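Kojibiose phosphorylase (Gut metagenome, PDB 6W0P) belongs to glycoside hydrolase family 65, whose members join an N-terminal beta-sandwich domain to a helical catalytic domain and a small C-terminal domain. Local coordinates at residues F159-D162 with I163-I167. Residues are numbered along the deposited sequence; the frame is centred on the assembly and turned at random.
Sequences FESD and IDTDI
The delta methyl of Ile167, CD1, is modelled over one face of the Phe159 ring, closer than carbons can sit, so the detailed geometry of this CH-pi contact is doubtful. Ile96, Ile139 and Leu239 also touch the Phe159 side chain. The chain is making the arch between the two sheets of the N-terminal beta-sandwich: strand 152-161 lies in one sheet and strand 165-174 in the other, so Phe159 and Ile167 are joined by side chains, with their CA atoms 9.4 Å apart. A broad aromatic and a branched aliphatic suit this interior. As modelled, a chi1 of 74° with an extended chi2 of 170° directs the Ile167 methyl at the ring.

Nearer the turn, the inward residues are smaller and polar where the sheets converge. Thr165 turns its methyl CG2 toward Ser161, 3.4 Å from OG, while its hydroxyl OG1 is hydrogen-bonded to His98. The beta-branched threonine thus offers carbon to the serine and oxygen to a strand of its own sheet. The side chains of Asp162 and Ile163, which round the bend, leave it in a common direction, one next to the other. The aspartate's OD1 accepts a hydrogen bond from the backbone N of Lys136, tying the turn to the adjoining strand, while Ile163 packs on Gln134 and Ala135.

Serine suits the inner side of the bend because its short side chain can reach back to the main chain: Ser161 OG donates to Ile163 O at 2.7 Å, meeting a lone pair in the carbonyl plane with a C=O...OG angle of 144°.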
loop_
_atom_site.group_PDB
_atom_site.type_symbol
_atom_site.label_atom_id
_atom_site.label_comp_id
_atom_site.label_asym_id
_atom_site.label_seq_id
_atom_site.Cartn_x
_atom_site.Cartn_y
_atom_site.Cartn_z
ATOM N N PHE A 159 16.193 -46.720 -23.949
ATOM C CA PHE A 159 15.498 -46.687 -25.256
ATOM C C PHE A 159 15.244 -48.136 -25.681
ATOM O O PHE A 159 16.172 -48.963 -25.560
ATOM C CB PHE A 159 16.368 -45.947 -26.276
ATOM C CG PHE A 159 16.667 -44.501 -25.963
ATOM C CD1 PHE A 159 15.823 -43.490 -26.388
ATOM C CD2 PHE A 159 17.820 -44.141 -25.292
ATOM C CE1 PHE A 159 16.109 -42.163 -26.124
ATOM C CE2 PHE A 159 18.103 -42.813 -25.023
ATOM C CZ PHE A 159 17.251 -41.825 -25.447
ATOM N N GLU A 160 14.027 -48.467 -26.102
ATOM C CA GLU A 160 13.774 -49.798 -26.714
ATOM C C GLU A 160 12.921 -49.609 -27.966
ATOM O O GLU A 160 11.704 -49.350 -27.816
ATOM C CB GLU A 160 13.121 -50.780 -25.740
ATOM C CG GLU A 160 12.983 -52.178 -26.341
ATOM C CD GLU A 160 12.666 -53.297 -25.359
ATOM O OE1 GLU A 160 12.821 -53.080 -24.134
ATOM O OE2 GLU A 160 12.246 -54.383 -25.827
ATOM N N SER A 161 13.550 -49.743 -29.142
ATOM C CA SER A 161 12.911 -49.612 -30.476
ATOM C C SER A 161 12.395 -50.971 -30.943
ATOM O O SER A 161 13.105 -51.968 -30.730
ATOM C CB SER A 161 13.876 -49.039 -31.478
ATOM O OG SER A 161 13.180 -48.630 -32.645
ATOM N N ASP A 162 11.212 -51.008 -31.553
ATOM C CA ASP A 162 10.660 -52.241 -32.187
ATOM C C ASP A 162 11.370 -52.500 -33.531
ATOM O O ASP A 162 11.263 -53.624 -34.015
ATOM C CB ASP A 162 9.125 -52.211 -32.309
ATOM C CG ASP A 162 8.556 -51.165 -33.267
ATOM O OD1 ASP A 162 9.332 -50.267 -33.719
ATOM O OD2 ASP A 162 7.333 -51.242 -33.563
ATOM N N ILE A 163 12.077 -51.529 -34.120
ATOM C CA ILE A 163 12.901 -51.739 -35.359
ATOM C C ILE A 163 14.304 -51.191 -35.136
ATOM O O ILE A 163 14.459 -50.319 -34.292
ATOM C CB ILE A 163 12.284 -51.087 -36.614
ATOM C CG1 ILE A 163 12.149 -49.572 -36.461
ATOM C CG2 ILE A 163 10.958 -51.729 -36.988
ATOM C CD1 ILE A 163 11.703 -48.867 -37.716
ATOM N N ASP A 164 15.269 -51.663 -35.922
ATOM C CA ASP A 164 16.601 -51.014 -36.079
ATOM C C ASP A 164 16.374 -49.555 -36.491
ATOM O O ASP A 164 15.654 -49.326 -37.482
ATOM C CB ASP A 164 17.489 -51.743 -37.096
ATOM C CG ASP A 164 17.958 -53.114 -36.641
ATOM O OD1 ASP A 164 17.989 -53.353 -35.418
ATOM O OD2 ASP A 164 18.268 -53.947 -37.511
ATOM N N THR A 165 16.924 -48.610 -35.730
ATOM C CA THR A 165 16.921 -47.165 -36.075
ATOM C C THR A 165 18.028 -46.446 -35.300
ATOM O O THR A 165 18.609 -47.038 -34.345
ATOM C CB THR A 165 15.556 -46.520 -35.795
ATOM O OG1 THR A 165 15.585 -45.204 -36.344
ATOM C CG2 THR A 165 15.215 -46.447 -34.316
ATOM N N ASP A 166 18.274 -45.201 -35.683
ATOM C CA ASP A 166 19.298 -44.303 -35.102
ATOM C C ASP A 166 18.555 -43.178 -34.383
ATOM O O ASP A 166 17.534 -42.692 -34.918
ATOM C CB ASP A 166 20.224 -43.720 -36.179
ATOM C CG ASP A 166 21.253 -44.686 -36.750
ATOM O OD1 ASP A 166 21.350 -45.825 -36.242
ATOM O OD2 ASP A 166 21.957 -44.286 -37.712
ATOM N N ILE A 167 19.040 -42.770 -33.213
ATOM C CA ILE A 167 18.506 -41.574 -32.510
ATOM C C ILE A 167 19.688 -40.745 -32.044
ATOM O O ILE A 167 20.791 -41.305 -31.918
ATOM C CB ILE A 167 17.603 -41.965 -31.326
ATOM C CG1 ILE A 167 18.423 -42.494 -30.146
ATOM C CG2 ILE A 167 16.541 -42.956 -31.770
ATOM C CD1 ILE A 167 17.609 -42.668 -28.886
#